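Local coordinates for mutT/nudix family protein (Listeria innocua, PDB 3I9X) that probably acts as a hydrolase of the Nudix family, the chain here being the part of a longer protein that carries the Nudix domain, at residues F159-L162 with D163-K166; G74-D77 with E78-A82; V37-N41 with G42-L46. All coordinates share one frame; numbering follows the deposited sequence.

Contact 1. Residues F159-L162 with D163-K166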
ATOM      1  N   PHE A 159     -12.080   8.251  11.765  1.00 40.23           N
ATOM      2  CA  PHE A 159     -11.329   8.459  10.505  1.00 40.54           C
ATOM      3  C   PHE A 159     -12.065   7.783   9.379  1.00 40.41           C
ATOM      4  O   PHE A 159     -13.298   7.907   9.277  1.00 41.16           O
ATOM      5  CB  PHE A 159      -9.888   7.906  10.619  1.00 41.22           C
ATOM      6  CG  PHE A 159      -9.158   8.322  11.883  1.00 42.22           C
ATOM      7  CD1 PHE A 159      -8.832   7.375  12.854  1.00 43.01           C
ATOM      8  CD2 PHE A 159      -8.751   9.639  12.076  1.00 41.72           C
ATOM      9  CE1 PHE A 159      -8.153   7.736  14.015  1.00 41.12           C
ATOM     10  CE2 PHE A 159      -8.085  10.002  13.253  1.00 43.25           C
ATOM     11  CZ  PHE A 159      -7.790   9.055  14.209  1.00 42.74           C
ATOM     12  N   ASP A 160     -11.351   7.082   8.503  1.00 39.84           N
ATOM     13  CA  ASP A 160     -12.042   6.330   7.449  1.00 39.48           C
ATOM     14  C   ASP A 160     -12.201   4.875   7.837  1.00 38.84           C
ATOM     15  O   ASP A 160     -12.320   4.016   6.959  1.00 40.37           O
ATOM     16  CB  ASP A 160     -11.308   6.444   6.088  1.00 39.30           C
ATOM     17  CG  ASP A 160      -9.860   6.036   6.152  1.00 38.33           C
ATOM     18  OD1 ASP A 160      -9.319   5.735   7.240  1.00 43.12           O
ATOM     19  OD2 ASP A 160      -9.210   6.092   5.100  1.00 41.51           O
ATOM     20  N   HIS A 161     -12.174   4.563   9.126  1.00 37.76           N
ATOM     21  CA  HIS A 161     -12.117   3.164   9.522  1.00 37.84           C
ATOM     22  C   HIS A 161     -13.318   2.317   9.133  1.00 39.24           C
ATOM     23  O   HIS A 161     -13.162   1.078   9.035  1.00 38.68           O
ATOM     24  CB  HIS A 161     -11.742   2.979  10.990  1.00 36.65           C
ATOM     25  CG  HIS A 161     -10.328   3.328  11.266  1.00 35.07           C
ATOM     26  ND1 HIS A 161      -9.705   3.093  12.479  1.00 33.71           N
ATOM     27  CD2 HIS A 161      -9.410   3.932  10.480  1.00 35.68           C
ATOM     28  CE1 HIS A 161      -8.460   3.528  12.418  1.00 36.60           C
ATOM     29  NE2 HIS A 161      -8.253   4.034  11.210  1.00 35.83           N
ATOM     30  N   LEU A 162     -14.470   2.947   8.889  1.00 39.61           N
ATOM     31  CA  LEU A 162     -15.608   2.251   8.332  1.00 41.52           C
ATOM     32  C   LEU A 162     -15.251   1.688   6.939  1.00 43.23           C
ATOM     33  O   LEU A 162     -15.627   0.558   6.590  1.00 42.26           O
ATOM     34  CB  LEU A 162     -16.820   3.170   8.179  1.00 41.08           C
ATOM     35  CG  LEU A 162     -18.038   2.439   7.567  1.00 43.67           C
ATOM     36  CD1 LEU A 162     -18.346   1.160   8.342  1.00 39.99           C
ATOM     37  CD2 LEU A 162     -19.339   3.337   7.405  1.00 43.03           C
ATOM     38  N   ASP A 163     -14.575   2.514   6.137  1.00 44.57           N
ATOM     39  CA  ASP A 163     -14.107   2.089   4.821  1.00 45.20           C
ATOM     40  C   ASP A 163     -13.108   0.948   4.923  1.00 44.44           C
ATOM     41  O   ASP A 163     -13.202  -0.025   4.162  1.00 44.91           O
ATOM     42  CB  ASP A 163     -13.485   3.256   4.068  1.00 46.58           C
ATOM     43  CG  ASP A 163     -14.522   4.267   3.659  1.00 50.86           C
ATOM     44  OD1 ASP A 163     -15.687   3.833   3.426  1.00 61.50           O
ATOM     45  OD2 ASP A 163     -14.207   5.479   3.585  1.00 54.93           O
ATOM     46  N   MET A 164     -12.171   1.059   5.864  1.00 42.65           N
ATOM     47  CA  MET A 164     -11.233  -0.020   6.143  1.00 41.22           C
ATOM     48  C   MET A 164     -11.997  -1.326   6.498  1.00 40.81           C
ATOM     49  O   MET A 164     -11.693  -2.379   5.953  1.00 39.05           O
ATOM     50  CB  MET A 164     -10.261   0.313   7.268  1.00 40.45           C
ATOM     51  CG  MET A 164      -9.065   1.272   6.979  1.00 40.76           C
ATOM     52  SD  MET A 164      -7.868   1.212   8.348  1.00 31.29           S
ATOM     53  CE  MET A 164      -8.405  -0.226   8.890  1.00 31.77           C
ATOM     54  N   LEU A 165     -12.985  -1.263   7.386  1.00 40.71           N
ATOM     55  CA  LEU A 165     -13.655  -2.475   7.810  1.00 41.53           C
ATOM     56  C   LEU A 165     -14.469  -3.096   6.694  1.00 42.45           C
ATOM     57  O   LEU A 165     -14.534  -4.314   6.624  1.00 41.89           O
ATOM     58  CB  LEU A 165     -14.577  -2.325   9.025  1.00 40.56           C
ATOM     59  CG  LEU A 165     -14.135  -1.765  10.369  1.00 43.94           C
ATOM     60  CD1 LEU A 165     -15.147  -2.246  11.434  1.00 44.85           C
ATOM     61  CD2 LEU A 165     -12.715  -2.049  10.776  1.00 40.04           C
ATOM     62  N   LYS A 166     -15.134  -2.277   5.871  1.00 44.22           N
ATOM     63  CA  LYS A 166     -15.914  -2.786   4.748  1.00 45.82           C
ATOM     64  C   LYS A 166     -15.026  -3.456   3.711  1.00 45.58           C
ATOM     65  O   LYS A 166     -15.379  -4.530   3.227  1.00 46.69           O
ATOM     66  CB  LYS A 166     -16.737  -1.671   4.078  1.00 47.65           C
ATOM     67  CG  LYS A 166     -17.905  -1.172   4.911  1.00 50.94           C
ATOM     68  CD  LYS A 166     -18.621   0.006   4.239  1.00 56.65           C
ATOM     69  CE  LYS A 166     -20.130  -0.048   4.482  1.00 61.82           C
ATOM     70  NZ  LYS A 166     -20.853   1.128   3.856  1.00 65.13           N
TER
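Asp160 occupies the N-cap position, and its carbonyl O accepts Met164 N at 3.2 Å; Asp163 N adds a weak bond. Its carboxylate caps nothing; instead OD2 forms a salt bridge with Arg112. His161 follows, its O accepting Leu165 N at 2.9 Å, while the ring lies alongside the Met164 side chain, both pointing the same way. Met164 SD sits 4.2 Å from the centroid of the His161 ring, approaching obliquely, neither over the face nor at the edge. The flexible, polarisable thioether of methionine can lie alongside an aromatic ring in such a sulfur-aromatic contact. Phe159 CD1 lies above one face of the ring, toward its rim. The ring is held at both nitrogens, ND1 by Val71 N and NE2 by a glycerol, probably from the crystallisation liquor. Leu162 lies beside exposed Lys166 and also packs on Leu153 and Leu157: its O accepts Lys166 N at 3.0 Å, and its CD1 touches Lys166 CG at 4.2 Å, an apolar contact along the aliphatic part of the lysine. Met164 and Leu165 turn their apolar chains to Ile33 and Val71 in the sheet. This is the first turn of an alpha-helix packed on the sheet of the alpha/beta/alpha Nudix fold.

Contact 2. Residues G74-D77 with E78-A82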
ATOM      1  N   GLY A  74      -0.740   2.114  14.753  1.00 42.20           N
ATOM      2  CA  GLY A  74       0.155   3.173  15.222  1.00 42.42           C
ATOM      3  C   GLY A  74       0.970   3.744  14.086  1.00 44.35           C
ATOM      4  O   GLY A  74       0.907   3.240  12.934  1.00 42.52           O
ATOM      5  N   PHE A  75       1.742   4.797  14.404  1.00 45.67           N
ATOM      6  CA  PHE A  75       2.686   5.401  13.448  1.00 47.14           C
ATOM      7  C   PHE A  75       3.876   4.503  13.156  1.00 47.11           C
ATOM      8  O   PHE A  75       4.353   3.839  14.055  1.00 48.20           O
ATOM      9  CB  PHE A  75       3.106   6.792  13.939  1.00 48.27           C
ATOM     10  CG  PHE A  75       1.984   7.776  13.870  1.00 49.20           C
ATOM     11  CD1 PHE A  75       1.679   8.403  12.677  1.00 50.38           C
ATOM     12  CD2 PHE A  75       1.177   8.007  14.969  1.00 52.55           C
ATOM     13  CE1 PHE A  75       0.617   9.295  12.583  1.00 51.50           C
ATOM     14  CE2 PHE A  75       0.102   8.893  14.882  1.00 52.02           C
ATOM     15  CZ  PHE A  75      -0.160   9.546  13.696  1.00 52.99           C
ATOM     16  N   VAL A  76       4.275   4.413  11.875  1.00 46.54           N
ATOM     17  CA  VAL A  76       5.460   3.705  11.458  1.00 45.87           C
ATOM     18  C   VAL A  76       6.667   4.646  11.692  1.00 48.38           C
ATOM     19  O   VAL A  76       6.579   5.845  11.473  1.00 46.94           O
ATOM     20  CB  VAL A  76       5.418   3.271   9.950  1.00 46.09           C
ATOM     21  CG1 VAL A  76       6.759   2.595   9.513  1.00 41.66           C
ATOM     22  CG2 VAL A  76       4.210   2.320   9.649  1.00 41.18           C
ATOM     23  N   ASP A  77       7.757   4.070  12.189  1.00 51.95           N
ATOM     24  CA  ASP A  77       9.009   4.795  12.494  1.00 55.20           C
ATOM     25  C   ASP A  77       9.888   4.825  11.249  1.00 56.45           C
ATOM     26  O   ASP A  77       9.938   3.847  10.464  1.00 54.98           O
ATOM     27  CB  ASP A  77       9.789   4.048  13.600  1.00 56.76           C
ATOM     28  CG  ASP A  77      10.974   4.853  14.143  1.00 59.83           C
ATOM     29  OD1 ASP A  77      10.710   5.772  14.957  1.00 63.70           O
ATOM     30  OD2 ASP A  77      12.140   4.552  13.775  1.00 62.30           O
ATOM     31  N   GLU A  78      10.604   5.936  11.091  1.00 58.13           N
ATOM     32  CA  GLU A  78      11.542   6.111   9.990  1.00 59.12           C
ATOM     33  C   GLU A  78      12.368   4.881   9.726  1.00 58.33           C
ATOM     34  O   GLU A  78      12.635   4.571   8.571  1.00 58.45           O
ATOM     35  CB  GLU A  78      12.471   7.314  10.235  1.00 60.46           C
ATOM     36  CG  GLU A  78      13.248   7.260  11.552  1.00 64.36           C
ATOM     37  CD  GLU A  78      14.351   8.302  11.644  1.00 69.57           C
ATOM     38  OE1 GLU A  78      14.464   8.907  12.753  1.00 71.58           O
ATOM     39  OE2 GLU A  78      15.099   8.494  10.628  1.00 71.68           O
ATOM     40  N   ASN A  79      12.745   4.149  10.769  1.00 58.12           N
ATOM     41  CA  ASN A  79      13.621   2.987  10.572  1.00 58.18           C
ATOM     42  C   ASN A  79      12.935   1.612  10.549  1.00 57.00           C
ATOM     43  O   ASN A  79      13.573   0.579  10.773  1.00 57.17           O
ATOM     44  CB  ASN A  79      14.804   3.067  11.561  1.00 59.20           C
ATOM     45  CG  ASN A  79      15.730   4.276  11.264  1.00 62.65           C
ATOM     46  OD1 ASN A  79      15.718   5.284  11.996  1.00 67.47           O
ATOM     47  ND2 ASN A  79      16.505   4.188  10.159  1.00 64.41           N
ATOM     48  N   GLU A  80      11.647   1.581  10.196  1.00 55.47           N
ATOM     49  CA  GLU A  80      10.947   0.308   9.939  1.00 53.81           C
ATOM     50  C   GLU A  80       9.922   0.347   8.765  1.00 51.30           C
ATOM     51  O   GLU A  80       9.543   1.411   8.263  1.00 50.30           O
ATOM     52  CB  GLU A  80      10.249  -0.157  11.225  1.00 54.30           C
ATOM     53  CG  GLU A  80       9.109   0.751  11.639  1.00 55.83           C
ATOM     54  CD  GLU A  80       8.581   0.473  13.058  1.00 55.11           C
ATOM     55  OE1 GLU A  80       9.079  -0.445  13.753  1.00 55.07           O
ATOM     56  OE2 GLU A  80       7.682   1.216  13.467  1.00 51.78           O
ATOM     57  N   SER A  81       9.520  -0.838   8.329  1.00 49.02           N
ATOM     58  CA  SER A  81       8.452  -0.983   7.353  1.00 48.21           C
ATOM     59  C   SER A  81       7.121  -0.998   8.095  1.00 47.09           C
ATOM     60  O   SER A  81       7.078  -1.217   9.328  1.00 45.31           O
ATOM     61  CB  SER A  81       8.632  -2.279   6.588  1.00 48.23           C
ATOM     62  OG  SER A  81       8.417  -3.368   7.458  1.00 48.42           O
ATOM     63  N   ALA A  82       6.037  -0.743   7.357  1.00 46.13           N
ATOM     64  CA  ALA A  82       4.705  -0.759   7.939  1.00 45.30           C
ATOM     65  C   ALA A  82       4.396  -2.158   8.521  1.00 45.28           C
ATOM     66  O   ALA A  82       3.729  -2.261   9.539  1.00 44.20           O
ATOM     67  CB  ALA A  82       3.642  -0.328   6.924  1.00 44.33           C
TER
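Asp77, Val76 and Glu80 carry this contact, and Asp77 is gripped at three points. Its carbonyl O accepts Glu80 N at 2.9 Å, closing a type I beta turn from Asp77 to Glu80. Its side chain makes a second, smaller ring: OD2 receives Asn79 N at 3.1 Å from above the carboxylate plane, which is an Asx turn. That reach depends on CG lying anti to the backbone N (chi1 -170°), which sets the carboxylate beside the carbonyl carbon, near Asn79 N. Aspartate suits the place because its short side chain can meet an N-H two residues on. The third grip runs the other way, from Asp77 N to Glu80 OE2 at 3.1 Å, the N-H nearly straight at 160° and meeting the oxygen on its anti side, somewhat out of the carboxylate plane.

Glu80 has the length to fold back across the turn to this N-H, and its other oxygen, OE1, pairs with Arg88. With one partner on each oxygen, the carboxylate has little freedom to rotate. Val76 supplies the apolar side. Its two methyls split the work: CG1 lies 3.7 Å from the aliphatic CG of Glu80, and CG2 lies 3.8 Å from Ala82 CB, where alanine's single methyl lets the two chains approach closely.

Gly74, Glu80 and Arg88 match the Nudix box sequence, in which this glutamate-arginine pair is a familiar feature. The turn joins strand 69-75 to helix 82-94, whose start is capped by Ser81 OG on Gln84 N. Val76 rests on Tyr28 and Ser30 of strand 27-40 and on Ala85 of the helix, while Ala82 N bonds Asp108 of the second subunit.

Contact 3. Residues V37-N41 with G42-L46; sequences VKELN and GKPTL
Lys43 O is held by two donors that reach it from opposite faces of its carbonyl plane: Leu40 N at 2.8 Å, nearly straight (172°), and the hydroxyl Thr45 OG1 at 3.0 Å. The threonine manages this with OG1 beside its own backbone N (chi1 -56°), which turns the hydroxyl back along its strand; there it also lies against Leu40 CB. A beta-branched residue suits an extended strand, and here its polar branch bonds to the backbone two residues earlier.

Lys43 N returns the bond to Leu40 O at 3.0 Å, so Leu40 and Lys43 form a hydrogen-bonded antiparallel pair at the mouth of a type I' beta turn. The whole is a beta hairpin with a two-residue loop, Asn41 and Gly42 at its tip, both with positive phi, a conformation that asparagine and glycine adopt more readily than other residues. Further from the tip Lys38 and Thr45 make the next hydrogen-bonded pair, with Thr45 N to Lys38 O at 2.7 Å. The twist is strong: the short strand segments run at 129° to each other, well short of the 180° of a flat antiparallel pair.

Pro44, lacking an N-H, costs no bond where it stands, since it faces Glu39 in a non-hydrogen-bonded pair. The two side chains run side by side, Glu39 OE2 lying 3.6 Å from Pro44 CD. On the same face the side chains of Val37 and Pro44 meet at a slant, Val37 CG1 lying 3.8 Å from Pro44 CB, and Val37 CG2 touches Leu46 CD1 at 4.2 Å. This apolar end meets helix 161-177, Val37 on Phe176 and Leu46 on Phe169 and Ile172. On the face of Thr45 and Leu40, Lys38 NZ forms a salt bridge with Glu133.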
ATOM      1  N   VAL A  37     -13.005 -15.828  14.779  1.00 45.46           N
ATOM      2  CA  VAL A  37     -14.282 -16.459  14.507  1.00 45.76           C
ATOM      3  C   VAL A  37     -14.709 -17.041  15.842  1.00 48.06           C
ATOM      4  O   VAL A  37     -13.906 -17.644  16.543  1.00 47.97           O
ATOM      5  CB  VAL A  37     -14.188 -17.521  13.403  1.00 45.61           C
ATOM      6  CG1 VAL A  37     -15.464 -18.414  13.370  1.00 44.87           C
ATOM      7  CG2 VAL A  37     -13.994 -16.872  12.025  1.00 43.00           C
ATOM      8  N   LYS A  38     -15.930 -16.748  16.259  1.00 50.06           N
ATOM      9  CA  LYS A  38     -16.466 -17.371  17.461  1.00 52.21           C
ATOM     10  C   LYS A  38     -17.978 -17.397  17.409  1.00 53.68           C
ATOM     11  O   LYS A  38     -18.603 -16.720  16.569  1.00 53.31           O
ATOM     12  CB  LYS A  38     -15.982 -16.673  18.742  1.00 52.39           C
ATOM     13  CG  LYS A  38     -16.574 -15.289  19.007  1.00 53.40           C
ATOM     14  CD  LYS A  38     -16.026 -14.674  20.316  1.00 54.91           C
ATOM     15  CE  LYS A  38     -17.110 -14.046  21.215  1.00 56.40           C
ATOM     16  NZ  LYS A  38     -16.848 -14.332  22.647  1.00 57.33           N
ATOM     17  N   GLU A  39     -18.561 -18.149  18.333  1.00 55.89           N
ATOM     18  CA  GLU A  39     -19.988 -18.454  18.251  1.00 58.20           C
ATOM     19  C   GLU A  39     -20.827 -17.316  18.797  1.00 57.95           C
ATOM     20  O   GLU A  39     -20.631 -16.839  19.914  1.00 58.48           O
ATOM     21  CB  GLU A  39     -20.322 -19.777  18.957  1.00 59.26           C
ATOM     22  CG  GLU A  39     -19.467 -20.955  18.454  1.00 63.82           C
ATOM     23  CD  GLU A  39     -20.250 -21.991  17.654  1.00 70.82           C
ATOM     24  OE1 GLU A  39     -21.296 -22.486  18.169  1.00 73.40           O
ATOM     25  OE2 GLU A  39     -19.788 -22.331  16.531  1.00 74.62           O
ATOM     26  N   LEU A  40     -21.755 -16.872  17.975  1.00 58.41           N
ATOM     27  CA  LEU A  40     -22.779 -15.942  18.408  1.00 59.32           C
ATOM     28  C   LEU A  40     -24.119 -16.618  18.099  1.00 59.28           C
ATOM     29  O   LEU A  40     -24.391 -16.951  16.945  1.00 58.64           O
ATOM     30  CB  LEU A  40     -22.634 -14.619  17.658  1.00 59.13           C
ATOM     31  CG  LEU A  40     -23.672 -13.549  17.961  1.00 59.53           C
ATOM     32  CD1 LEU A  40     -23.469 -12.992  19.351  1.00 60.04           C
ATOM     33  CD2 LEU A  40     -23.612 -12.466  16.914  1.00 60.33           C
ATOM     34  N   ASN A  41     -24.925 -16.836  19.136  1.00 60.38           N
ATOM     35  CA  ASN A  41     -26.196 -17.577  19.024  1.00 60.84           C
ATOM     36  C   ASN A  41     -25.938 -18.937  18.344  1.00 61.41           C
ATOM     37  O   ASN A  41     -26.572 -19.297  17.333  1.00 61.70           O
ATOM     38  CB  ASN A  41     -27.244 -16.732  18.274  1.00 60.76           C
ATOM     39  CG  ASN A  41     -27.408 -15.317  18.870  1.00 60.97           C
ATOM     40  OD1 ASN A  41     -27.489 -15.146  20.094  1.00 60.11           O
ATOM     41  ND2 ASN A  41     -27.446 -14.301  18.000  1.00 61.11           N
ATOM     42  N   GLY A  42     -24.932 -19.648  18.863  1.00 62.11           N
ATOM     43  CA  GLY A  42     -24.515 -20.943  18.316  1.00 62.11           C
ATOM     44  C   GLY A  42     -24.121 -20.967  16.849  1.00 62.18           C
ATOM     45  O   GLY A  42     -24.090 -22.043  16.243  1.00 62.92           O
ATOM     46  N   LYS A  43     -23.803 -19.805  16.270  1.00 61.71           N
ATOM     47  CA  LYS A  43     -23.282 -19.737  14.892  1.00 61.10           C
ATOM     48  C   LYS A  43     -21.888 -19.065  14.807  1.00 59.12           C
ATOM     49  O   LYS A  43     -21.673 -17.985  15.390  1.00 58.36           O
ATOM     50  CB  LYS A  43     -24.277 -19.012  13.983  1.00 62.15           C
ATOM     51  CG  LYS A  43     -24.208 -19.438  12.505  1.00 65.32           C
ATOM     52  CD  LYS A  43     -25.278 -18.718  11.631  1.00 69.14           C
ATOM     53  CE  LYS A  43     -24.702 -17.532  10.843  1.00 70.53           C
ATOM     54  NZ  LYS A  43     -25.348 -17.386   9.483  1.00 71.85           N
ATOM     55  N   PRO A  44     -20.939 -19.710  14.086  1.00 56.73           N
ATOM     56  CA  PRO A  44     -19.587 -19.133  13.936  1.00 54.51           C
ATOM     57  C   PRO A  44     -19.618 -17.804  13.207  1.00 51.68           C
ATOM     58  O   PRO A  44     -20.015 -17.737  12.046  1.00 50.68           O
ATOM     59  CB  PRO A  44     -18.804 -20.177  13.133  1.00 55.16           C
ATOM     60  CG  PRO A  44     -19.834 -21.197  12.615  1.00 56.68           C
ATOM     61  CD  PRO A  44     -21.091 -21.026  13.430  1.00 56.72           C
ATOM     62  N   THR A  45     -19.207 -16.748  13.907  1.00 48.64           N
ATOM     63  CA  THR A  45     -19.318 -15.390  13.376  1.00 45.88           C
ATOM     64  C   THR A  45     -17.974 -14.634  13.472  1.00 43.70           C
ATOM     65  O   THR A  45     -17.240 -14.729  14.470  1.00 42.59           O
ATOM     66  CB  THR A  45     -20.469 -14.617  14.102  1.00 46.53           C
ATOM     67  OG1 THR A  45     -21.687 -15.364  13.963  1.00 49.07           O
ATOM     68  CG2 THR A  45     -20.673 -13.180  13.529  1.00 41.80           C
ATOM     69  N   LEU A  46     -17.673 -13.909  12.405  1.00 41.76           N
ATOM     70  CA  LEU A  46     -16.461 -13.103  12.301  1.00 40.90           C
ATOM     71  C   LEU A  46     -16.598 -11.966  13.282  1.00 39.55           C
ATOM     72  O   LEU A  46     -17.601 -11.272  13.257  1.00 37.63           O
ATOM     73  CB  LEU A  46     -16.326 -12.543  10.885  1.00 40.55           C
ATOM     74  CG  LEU A  46     -14.953 -11.906  10.584  1.00 42.82           C
ATOM     75  CD1 LEU A  46     -13.903 -13.020  10.426  1.00 38.72           C
ATOM     76  CD2 LEU A  46     -14.995 -11.024   9.328  1.00 41.61           C
TER

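In the fold
The three contacts do not touch one another. Contacts 2 and 3 lie on opposite sides of the chain's centre, their own centres about 35 Å apart, yet both reach the same sheet, through strand 69-75 in one and strands 27-40 and 43-52 in the other. Contact 1 lies nearest the middle and, like contact 2, is partly buried; it relies on main-chain helix bonds and apolar packing against the sheet, while its polar Asp160 and His161 side chains bond outside the segments. Contact 3 is a surface hairpin built of cross-strand backbone bonds, its base meeting the same helix 161-177 that contact 1 begins. Contact 2 depends most on carboxylates bonding to backbone N-H groups, and is the one that meets the second subunit.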